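PDB 3G3S: GCN5-related N-acetyltransferase, which is a GCN5-related acetyltransferase-like protein that probably transfers an acetyl group from acetyl-coenzyme A to a substrate amine not yet identified. Local coordinates for residues A[164-168]-A[169-173]; A[178-182]-A[183-187]; A[207-210]-A[211-215]. All coordinates share one frame; numbering follows the deposited sequence.

Contact 1 (A[164-168]-A[169-173]); sequences VILHK and GQVVS
With its CG1 methyl anti to the backbone N (chi1 169°), Val171 presents its two methyls to different residues of the facing strand. Val171 CG1 lies 4.1 Å from Val164 CB, and Val171 CG2 comes to 3.9 Å from Leu166 CD1. Leu166 meets it by setting CG anti to its own carbonyl carbon (chi1 -78°), which carries CD1 against that methyl at a slant. Apolar branched side chains suit this face, which helix 131-139 covers: Leu133 packs on both Val164 and Val171. Elsewhere in the hairpin, Ile165 and Val172 cross at about a right angle, CG2 to CG2 at 3.9 Å. His167 rests its CB on the methyls of Val172, while its ring leads away to stack on Phe124 and to hydrogen-bond through ND1 to the Tyr195 hydroxyl. Such a ring, flat and polar at its rim, can serve both partners.

The backbone explains the offset between the two strands. Ile165 N is bonded to Ser173 O at 2.8 Å, whereas Ile165 O receives Val172 N at 2.9 Å. One residue therefore faces two, and Val172 absorbs the extra length with a helix-like psi of -12°. Nearer the turn the pairing is regular: His167 N reaches Gln170 O at 2.8 Å and Gln170 N returns to His167 O at 3.0 Å. Lys168 and Gly169 form the corner, both with positive phi, a backbone shape that glycine adopts without strain; the lysine's charged end suits its exposed place. Together they make a tight two-residue hairpin with a type I' turn and a classic beta bulge, joining strands 162-167 and 170-181 within the acetyltransferase sheet.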
ATOM      1  N   VAL A 164       3.291  15.966 -22.911  1.00 26.68           N
ATOM      2  CA  VAL A 164       4.337  16.400 -23.804  1.00 25.18           C
ATOM      3  C   VAL A 164       3.933  17.613 -24.615  1.00 25.41           C
ATOM      4  O   VAL A 164       2.754  17.876 -24.791  1.00 24.73           O
ATOM      5  CB  VAL A 164       4.709  15.263 -24.785  1.00 29.26           C
ATOM      6  CG1 VAL A 164       5.320  14.147 -24.027  1.00 18.57           C
ATOM      7  CG2 VAL A 164       3.495  14.770 -25.546  1.00 27.51           C
ATOM      8  N   ILE A 165       4.938  18.336 -25.076  1.00 25.26           N
ATOM      9  CA  ILE A 165       4.761  19.499 -25.927  1.00 26.35           C
ATOM     10  C   ILE A 165       5.307  19.107 -27.307  1.00 27.42           C
ATOM     11  O   ILE A 165       6.392  18.523 -27.420  1.00 25.12           O
ATOM     12  CB  ILE A 165       5.446  20.743 -25.350  1.00 25.98           C
ATOM     13  CG1 ILE A 165       4.594  21.340 -24.224  1.00 28.61           C
ATOM     14  CG2 ILE A 165       5.647  21.806 -26.442  1.00 26.54           C
ATOM     15  CD1 ILE A 165       5.329  22.366 -23.369  1.00 32.28           C
ATOM     16  N   LEU A 166       4.521  19.362 -28.343  1.00 26.38           N
ATOM     17  CA  LEU A 166       4.925  19.066 -29.699  1.00 28.67           C
ATOM     18  C   LEU A 166       5.169  20.346 -30.485  1.00 31.15           C
ATOM     19  O   LEU A 166       4.534  21.365 -30.245  1.00 27.53           O
ATOM     20  CB  LEU A 166       3.852  18.251 -30.420  1.00 30.76           C
ATOM     21  CG  LEU A 166       3.652  16.750 -30.219  1.00 29.77           C
ATOM     22  CD1 LEU A 166       3.605  16.391 -28.764  1.00 39.61           C
ATOM     23  CD2 LEU A 166       2.373  16.366 -30.915  1.00 35.42           C
ATOM     24  N   HIS A 167       6.082  20.294 -31.437  1.00 30.39           N
ATOM     25  CA  HIS A 167       6.318  21.439 -32.311  1.00 32.82           C
ATOM     26  C   HIS A 167       6.718  20.893 -33.654  1.00 32.92           C
ATOM     27  O   HIS A 167       7.587  20.039 -33.715  1.00 28.71           O
ATOM     28  CB  HIS A 167       7.407  22.304 -31.750  1.00 34.15           C
ATOM     29  CG  HIS A 167       7.601  23.579 -32.494  1.00 35.90           C
ATOM     30  ND1 HIS A 167       8.736  23.850 -33.220  1.00 31.80           N
ATOM     31  CD2 HIS A 167       6.802  24.663 -32.619  1.00 32.02           C
ATOM     32  CE1 HIS A 167       8.631  25.055 -33.752  1.00 42.59           C
ATOM     33  NE2 HIS A 167       7.465  25.569 -33.405  1.00 31.10           N
ATOM     34  N   LYS A 168       6.065  21.343 -34.720  1.00 34.06           N
ATOM     35  CA  LYS A 168       6.338  20.810 -36.073  1.00 35.47           C
ATOM     36  C   LYS A 168       6.213  19.291 -36.098  1.00 32.00           C
ATOM     37  O   LYS A 168       6.970  18.607 -36.781  1.00 32.80           O
ATOM     38  CB  LYS A 168       7.733  21.212 -36.575  1.00 37.02           C
ATOM     39  CG  LYS A 168       8.033  22.707 -36.554  1.00 43.61           C
ATOM     40  CD  LYS A 168       7.018  23.504 -37.348  1.00 54.67           C
ATOM     41  CE  LYS A 168       7.562  24.874 -37.751  1.00 64.00           C
ATOM     42  NZ  LYS A 168       8.631  24.788 -38.819  1.00 68.04           N
ATOM     43  N   GLY A 169       5.280  18.778 -35.310  1.00 28.74           N
ATOM     44  CA  GLY A 169       5.041  17.371 -35.205  1.00 26.93           C
ATOM     45  C   GLY A 169       6.013  16.536 -34.392  1.00 28.27           C
ATOM     46  O   GLY A 169       5.853  15.333 -34.351  1.00 29.77           O
ATOM     47  N   GLN A 170       6.985  17.149 -33.724  1.00 25.77           N
ATOM     48  CA  GLN A 170       7.944  16.407 -32.919  1.00 24.03           C
ATOM     49  C   GLN A 170       7.741  16.728 -31.446  1.00 24.31           C
ATOM     50  O   GLN A 170       7.298  17.833 -31.088  1.00 25.43           O
ATOM     51  CB  GLN A 170       9.376  16.788 -33.312  1.00 23.72           C
ATOM     52  CG  GLN A 170       9.682  16.620 -34.773  1.00 29.14           C
ATOM     53  CD  GLN A 170      11.095  17.100 -35.176  1.00 44.28           C
ATOM     54  OE1 GLN A 170      12.065  16.963 -34.416  1.00 41.16           O
ATOM     55  NE2 GLN A 170      11.204  17.654 -36.386  1.00 34.51           N
ATOM     56  N   VAL A 171       7.978  15.736 -30.600  1.00 23.30           N
ATOM     57  CA  VAL A 171       7.957  15.909 -29.176  1.00 23.95           C
ATOM     58  C   VAL A 171       9.233  16.656 -28.864  1.00 24.25           C
ATOM     59  O   VAL A 171      10.325  16.196 -29.214  1.00 25.98           O
ATOM     60  CB  VAL A 171       7.925  14.567 -28.422  1.00 21.49           C
ATOM     61  CG1 VAL A 171       8.170  14.785 -26.922  1.00 18.53           C
ATOM     62  CG2 VAL A 171       6.592  13.868 -28.692  1.00 23.63           C
ATOM     63  N   VAL A 172       9.084  17.824 -28.239  1.00 26.42           N
ATOM     64  CA  VAL A 172      10.229  18.665 -27.876  1.00 25.27           C
ATOM     65  C   VAL A 172      10.388  18.903 -26.369  1.00 25.07           C
ATOM     66  O   VAL A 172      11.411  19.430 -25.949  1.00 24.57           O
ATOM     67  CB  VAL A 172      10.175  20.003 -28.643  1.00 28.68           C
ATOM     68  CG1 VAL A 172      10.187  19.739 -30.151  1.00 22.99           C
ATOM     69  CG2 VAL A 172       8.958  20.819 -28.242  1.00 22.78           C
ATOM     70  N   SER A 173       9.383  18.550 -25.564  1.00 25.48           N
ATOM     71  CA  SER A 173       9.474  18.703 -24.122  1.00 24.38           C
ATOM     72  C   SER A 173       8.388  17.845 -23.496  1.00 24.17           C
ATOM     73  O   SER A 173       7.413  17.456 -24.174  1.00 21.39           O
ATOM     74  CB  SER A 173       9.320  20.184 -23.697  1.00 27.01           C
ATOM     75  OG  SER A 173       9.585  20.293 -22.304  1.00 27.90           O
TER

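Contact 2 (A[178-182]-A[183-187]); sequences YASYS and AGIEI
Tyr181 folds its ring back over the chain that follows it, against Ala183 and Gly184. From CB the side chain sets out with CG between the backbone N and the carbonyl carbon (chi1 65°), and this choice turns the ring across to the returning strand. CG lies about equally far from Gly184 N and Gly184 O. Along one side of the ring, Tyr181 CD1 comes to 3.4 Å from Gly184 O and Tyr181 CE1 to 3.4 Å from Gly184 C. Along the other, CD2 passes Ala183 N, and Tyr181 CE2 meets the methyl Ala183 CB at 3.8 Å. CZ lies over Gly184 N and CA, and OH extends past that CA. The backbone thus runs beneath one face: Gly184 N is 3.5 Å from the ring plane, under its centre, and Gly184 CA makes a CH-pi contact at 3.9 Å from the Tyr181 ring centroid. Glycine suits this position because, with no side chain, it lets the broad aromatic face lie directly on the main chain.

In the backbone, Tyr181 N is bonded to Gly184 O at 2.8 Å, and Gly184 N returns to Tyr181 O at 3.2 Å, closing a type I turn through Ser182 and Ala183. The small polar serine fits the exposed corner, its OG bonded to Glu26. Further along, Glu186 N reaches Ala179 O at 2.8 Å, and Tyr178 N is bonded to Glu186 O. Between these pairs, Ser180 OG touches Ile185 CG2, while its polar partners are Tyr150 and Leu159.

The hairpin joins strands 170-181 and 184-191. Helix 19-26 packs on Tyr181, with Trp22 meeting its ring edge-to-face; strand 218-223 lies alongside 184-191, and helix 200-214 packs against Ile185 and Ile187.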
ATOM      1  N   TYR A 178       8.137   9.644 -13.513  1.00 21.42           N
ATOM      2  CA  TYR A 178       9.312   8.751 -13.499  1.00 22.08           C
ATOM      3  C   TYR A 178       8.983   7.469 -12.711  1.00 23.02           C
ATOM      4  O   TYR A 178       9.497   6.332 -12.985  1.00 24.18           O
ATOM      5  CB  TYR A 178      10.453   9.478 -12.813  1.00 23.03           C
ATOM      6  CG  TYR A 178      11.790   8.728 -12.811  1.00 20.90           C
ATOM      7  CD1 TYR A 178      12.683   8.854 -13.891  1.00 30.06           C
ATOM      8  CD2 TYR A 178      12.178   7.962 -11.735  1.00 25.28           C
ATOM      9  CE1 TYR A 178      13.918   8.189 -13.888  1.00 30.00           C
ATOM     10  CE2 TYR A 178      13.422   7.280 -11.733  1.00 31.05           C
ATOM     11  CZ  TYR A 178      14.278   7.408 -12.806  1.00 33.34           C
ATOM     12  OH  TYR A 178      15.494   6.745 -12.784  1.00 34.48           O
ATOM     13  N   ALA A 179       8.142   7.675 -11.701  1.00 23.51           N
ATOM     14  CA  ALA A 179       7.613   6.656 -10.831  1.00 24.05           C
ATOM     15  C   ALA A 179       6.269   7.137 -10.259  1.00 22.23           C
ATOM     16  O   ALA A 179       5.902   8.334 -10.317  1.00 25.56           O
ATOM     17  CB  ALA A 179       8.597   6.349  -9.698  1.00 21.73           C
ATOM     18  N   SER A 180       5.576   6.163  -9.697  1.00 25.01           N
ATOM     19  CA  SER A 180       4.263   6.286  -9.068  1.00 25.68           C
ATOM     20  C   SER A 180       4.267   5.570  -7.735  1.00 25.66           C
ATOM     21  O   SER A 180       4.899   4.503  -7.594  1.00 24.77           O
ATOM     22  CB  SER A 180       3.203   5.579  -9.920  1.00 25.22           C
ATOM     23  OG  SER A 180       3.212   6.022 -11.233  1.00 25.69           O
ATOM     24  N   TYR A 181       3.545   6.121  -6.773  1.00 23.11           N
ATOM     25  CA  TYR A 181       3.326   5.438  -5.499  1.00 23.30           C
ATOM     26  C   TYR A 181       1.825   5.562  -5.211  1.00 24.61           C
ATOM     27  O   TYR A 181       1.107   6.170  -5.986  1.00 25.04           O
ATOM     28  CB  TYR A 181       4.218   5.960  -4.383  1.00 21.00           C
ATOM     29  CG  TYR A 181       3.973   7.390  -3.984  1.00 26.71           C
ATOM     30  CD1 TYR A 181       4.453   8.432  -4.763  1.00 25.54           C
ATOM     31  CD2 TYR A 181       3.270   7.701  -2.824  1.00 26.62           C
ATOM     32  CE1 TYR A 181       4.216   9.762  -4.403  1.00 25.10           C
ATOM     33  CE2 TYR A 181       3.041   9.026  -2.460  1.00 29.77           C
ATOM     34  CZ  TYR A 181       3.530  10.046  -3.257  1.00 23.58           C
ATOM     35  OH  TYR A 181       3.310  11.371  -2.906  1.00 27.88           O
ATOM     36  N   SER A 182       1.378   4.976  -4.118  1.00 25.57           N
ATOM     37  CA  SER A 182      -0.036   4.903  -3.759  1.00 26.38           C
ATOM     38  C   SER A 182      -0.787   6.217  -3.859  1.00 27.72           C
ATOM     39  O   SER A 182      -1.918   6.242  -4.306  1.00 29.59           O
ATOM     40  CB  SER A 182      -0.158   4.349  -2.332  1.00 27.71           C
ATOM     41  OG  SER A 182       0.648   5.085  -1.417  1.00 26.79           O
ATOM     42  N   ALA A 183      -0.133   7.302  -3.486  1.00 28.09           N
ATOM     43  CA  ALA A 183      -0.782   8.599  -3.435  1.00 26.64           C
ATOM     44  C   ALA A 183      -0.182   9.653  -4.381  1.00 28.04           C
ATOM     45  O   ALA A 183      -0.501  10.847  -4.270  1.00 25.78           O
ATOM     46  CB  ALA A 183      -0.731   9.090  -2.000  1.00 26.32           C
ATOM     47  N   GLY A 184       0.675   9.263  -5.316  1.00 23.13           N
ATOM     48  CA  GLY A 184       1.264  10.287  -6.154  1.00 23.86           C
ATOM     49  C   GLY A 184       2.247   9.765  -7.149  1.00 24.09           C
ATOM     50  O   GLY A 184       2.270   8.567  -7.409  1.00 23.59           O
ATOM     51  N   ILE A 185       3.026  10.689  -7.713  1.00 24.07           N
ATOM     52  CA  ILE A 185       4.080  10.379  -8.687  1.00 24.10           C
ATOM     53  C   ILE A 185       5.354  11.202  -8.389  1.00 24.15           C
ATOM     54  O   ILE A 185       5.329  12.180  -7.636  1.00 23.53           O
ATOM     55  CB  ILE A 185       3.663  10.638 -10.164  1.00 21.71           C
ATOM     56  CG1 ILE A 185       3.354  12.138 -10.382  1.00 23.97           C
ATOM     57  CG2 ILE A 185       2.495   9.743 -10.562  1.00 18.58           C
ATOM     58  CD1 ILE A 185       3.250  12.584 -11.841  1.00 30.10           C
ATOM     59  N   GLU A 186       6.455  10.762  -8.983  1.00 24.22           N
ATOM     60  CA  GLU A 186       7.735  11.444  -8.900  1.00 24.43           C
ATOM     61  C   GLU A 186       7.961  12.011 -10.282  1.00 23.95           C
ATOM     62  O   GLU A 186       7.987  11.265 -11.272  1.00 24.70           O
ATOM     63  CB  GLU A 186       8.841  10.470  -8.524  1.00 23.41           C
ATOM     64  CG  GLU A 186      10.149  11.136  -8.221  1.00 26.31           C
ATOM     65  CD  GLU A 186      10.137  11.861  -6.894  1.00 26.02           C
ATOM     66  OE1 GLU A 186      10.330  11.218  -5.833  1.00 20.81           O
ATOM     67  OE2 GLU A 186       9.964  13.080  -6.927  1.00 24.42           O
ATOM     68  N   ILE A 187       8.098  13.337 -10.371  1.00 21.51           N
ATOM     69  CA  ILE A 187       8.158  13.989 -11.649  1.00 19.34           C
ATOM     70  C   ILE A 187       9.514  13.960 -12.329  1.00 23.80           C
ATOM     71  O   ILE A 187      10.563  14.035 -11.698  1.00 22.18           O
ATOM     72  CB  ILE A 187       7.682  15.490 -11.535  1.00 21.58           C
ATOM     73  CG1 ILE A 187       6.235  15.518 -11.154  1.00 20.61           C
ATOM     74  CG2 ILE A 187       7.959  16.260 -12.863  1.00 18.73           C
ATOM     75  CD1 ILE A 187       5.641  16.957 -11.089  1.00 15.95           C
TER

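Contact 3 (A[207-210]-A[211-215]); sequences QLIL and ACLDR
Ala211, Leu210 and Ile209 carry most of this local contact, three consecutive residues, each bonded or packed to a residue about one turn away. Ala211 N donates to Gln207 O at 2.8 Å, and the methyl Ala211 CB sits 3.3 Å from Leu208 O. Alanine, a strong helix former, suits this partly exposed position, where nothing beyond CB meets the preceding turn. Leu210 contributes mainly through its backbone: Asp214 N is bonded to Leu210 O at 3.0 Å, and Asp214 CB also touches that oxygen. The isobutyl group of Leu210 leads away to Gln114 of helix 110-118.

Ile209 does both. Ile209 O accepts Leu213 N at 2.9 Å. Ile209 CG2, placed anti to the backbone N by chi1 of -70°, meets Leu213 CD1 at 4.1 Å. The two side chains run side by side in the same direction, forming one apolar ridge on the helix. Past the last turn, the Arg215 guanidinium curls back, and NH1 donates to Ala211 O at 3.1 Å; this acceptor also receives a weak bond from Arg215 N, though Arg215 N is bonded more closely to Cys212 O.

The helix 200-214 is the connection of a beta-alpha-beta unit. Leu208, Ile209 and Cys212 cover strand 184-191, Pro219 of strand 218-223 meets Ile209, Cys212 and Leu213, and helix 110-118 packs against Gln207, Ile209, Leu210 and Leu213.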
ATOM      1  N   GLN A 207       1.112  21.844 -16.152  1.00 26.24           N
ATOM      2  CA  GLN A 207      -0.019  21.010 -16.589  1.00 26.97           C
ATOM      3  C   GLN A 207      -0.076  19.687 -15.862  1.00 27.75           C
ATOM      4  O   GLN A 207      -1.138  19.242 -15.445  1.00 27.22           O
ATOM      5  CB  GLN A 207       0.101  20.742 -18.082  1.00 28.41           C
ATOM      6  CG  GLN A 207      -0.997  19.875 -18.752  1.00 31.34           C
ATOM      7  CD  GLN A 207      -2.279  20.636 -18.969  1.00 38.56           C
ATOM      8  OE1 GLN A 207      -2.978  20.968 -18.013  1.00 49.52           O
ATOM      9  NE2 GLN A 207      -2.607  20.897 -20.222  1.00 39.83           N
ATOM     10  N   LEU A 208       1.075  19.027 -15.754  1.00 27.65           N
ATOM     11  CA  LEU A 208       1.139  17.744 -15.054  1.00 28.55           C
ATOM     12  C   LEU A 208       0.690  17.880 -13.593  1.00 26.00           C
ATOM     13  O   LEU A 208      -0.105  17.068 -13.117  1.00 28.93           O
ATOM     14  CB  LEU A 208       2.560  17.169 -15.117  1.00 26.39           C
ATOM     15  CG  LEU A 208       2.782  15.826 -14.411  1.00 31.19           C
ATOM     16  CD1 LEU A 208       1.805  14.784 -14.917  1.00 30.48           C
ATOM     17  CD2 LEU A 208       4.223  15.359 -14.557  1.00 22.83           C
ATOM     18  N   ILE A 209       1.208  18.898 -12.903  1.00 26.65           N
ATOM     19  CA  ILE A 209       0.863  19.178 -11.497  1.00 25.80           C
ATOM     20  C   ILE A 209      -0.648  19.320 -11.420  1.00 25.47           C
ATOM     21  O   ILE A 209      -1.299  18.648 -10.642  1.00 23.75           O
ATOM     22  CB  ILE A 209       1.577  20.447 -10.971  1.00 26.71           C
ATOM     23  CG1 ILE A 209       3.084  20.175 -10.827  1.00 21.81           C
ATOM     24  CG2 ILE A 209       0.964  20.933  -9.604  1.00 22.54           C
ATOM     25  CD1 ILE A 209       3.979  21.389 -10.586  1.00 19.77           C
ATOM     26  N   LEU A 210      -1.217  20.169 -12.275  1.00 30.91           N
ATOM     27  CA  LEU A 210      -2.676  20.369 -12.317  1.00 29.58           C
ATOM     28  C   LEU A 210      -3.446  19.069 -12.571  1.00 29.60           C
ATOM     29  O   LEU A 210      -4.479  18.815 -11.941  1.00 30.41           O
ATOM     30  CB  LEU A 210      -3.041  21.417 -13.370  1.00 28.58           C
ATOM     31  CG  LEU A 210      -2.736  22.863 -13.016  1.00 31.41           C
ATOM     32  CD1 LEU A 210      -2.882  23.750 -14.252  1.00 33.51           C
ATOM     33  CD2 LEU A 210      -3.651  23.363 -11.882  1.00 31.86           C
ATOM     34  N   ALA A 211      -2.926  18.238 -13.474  1.00 30.01           N
ATOM     35  CA  ALA A 211      -3.515  16.936 -13.757  1.00 29.96           C
ATOM     36  C   ALA A 211      -3.490  16.043 -12.506  1.00 30.58           C
ATOM     37  O   ALA A 211      -4.454  15.306 -12.223  1.00 30.95           O
ATOM     38  CB  ALA A 211      -2.775  16.259 -14.904  1.00 30.23           C
ATOM     39  N   CYS A 212      -2.372  16.088 -11.783  1.00 30.40           N
ATOM     40  CA  CYS A 212      -2.209  15.327 -10.550  1.00 29.75           C
ATOM     41  C   CYS A 212      -3.183  15.758  -9.486  1.00 30.00           C
ATOM     42  O   CYS A 212      -3.927  14.948  -8.949  1.00 29.48           O
ATOM     43  CB  CYS A 212      -0.796  15.481 -10.013  1.00 28.64           C
ATOM     44  SG  CYS A 212       0.346  14.413 -10.939  1.00 31.20           S
ATOM     45  N   LEU A 213      -3.173  17.050  -9.198  1.00 32.45           N
ATOM     46  CA  LEU A 213      -4.061  17.611  -8.201  1.00 34.22           C
ATOM     47  C   LEU A 213      -5.517  17.271  -8.516  1.00 37.62           C
ATOM     48  O   LEU A 213      -6.280  16.877  -7.635  1.00 38.59           O
ATOM     49  CB  LEU A 213      -3.850  19.118  -8.092  1.00 35.29           C
ATOM     50  CG  LEU A 213      -2.479  19.629  -7.607  1.00 29.41           C
ATOM     51  CD1 LEU A 213      -2.551  21.123  -7.516  1.00 31.77           C
ATOM     52  CD2 LEU A 213      -2.011  19.053  -6.262  1.00 32.39           C
ATOM     53  N   ASP A 214      -5.884  17.369  -9.783  1.00 41.56           N
ATOM     54  CA  ASP A 214      -7.229  17.024 -10.231  1.00 43.17           C
ATOM     55  C   ASP A 214      -7.608  15.579  -9.900  1.00 42.54           C
ATOM     56  O   ASP A 214      -8.769  15.287  -9.650  1.00 43.33           O
ATOM     57  CB  ASP A 214      -7.326  17.224 -11.743  1.00 45.14           C
ATOM     58  CG  ASP A 214      -8.693  16.903 -12.284  1.00 53.55           C
ATOM     59  OD1 ASP A 214      -9.646  17.655 -11.966  1.00 58.43           O
ATOM     60  OD2 ASP A 214      -8.805  15.907 -13.040  1.00 65.20           O
ATOM     61  N   ARG A 215      -6.639  14.672  -9.913  1.00 39.78           N
ATOM     62  CA  ARG A 215      -6.899  13.263  -9.611  1.00 38.38           C
ATOM     63  C   ARG A 215      -6.592  12.911  -8.147  1.00 35.61           C
ATOM     64  O   ARG A 215      -6.641  11.749  -7.772  1.00 34.85           O
ATOM     65  CB  ARG A 215      -6.037  12.364 -10.513  1.00 38.48           C
ATOM     66  CG  ARG A 215      -6.329  12.427 -11.975  1.00 42.35           C
ATOM     67  CD  ARG A 215      -5.124  11.968 -12.761  1.00 45.93           C
ATOM     68  NE  ARG A 215      -5.373  11.743 -14.193  1.00 49.65           N
ATOM     69  CZ  ARG A 215      -5.541  12.693 -15.120  1.00 52.26           C
ATOM     70  NH1 ARG A 215      -5.555  13.990 -14.806  1.00 59.81           N
ATOM     71  NH2 ARG A 215      -5.728  12.340 -16.388  1.00 48.71           N
TER

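Contacts 1 and 2 are successive hairpins sharing strand 170-181, turned at its two ends, so their centres stand about 24 Å apart. Contact 3 lies about 12 Å from contact 2, centre to centre. Those two touch: Ile185 CD1 meets Cys212 SG at 3.5 Å, and Ile187 packs on Leu208 and Ile209, fastening the helix to the sheet. The start of the helix that holds contact 3 reaches contact 1, since Leu200 packs on Ile165 and Val172. In this family the segment leading into that helix typically binds the acetyl-CoA pyrophosphate. A sodium ion lies about 8 Å from the Ser182 side chain, and a 1,2-ethanediol, probably from the crystallisation liquor, about 3 Å from that of Tyr178.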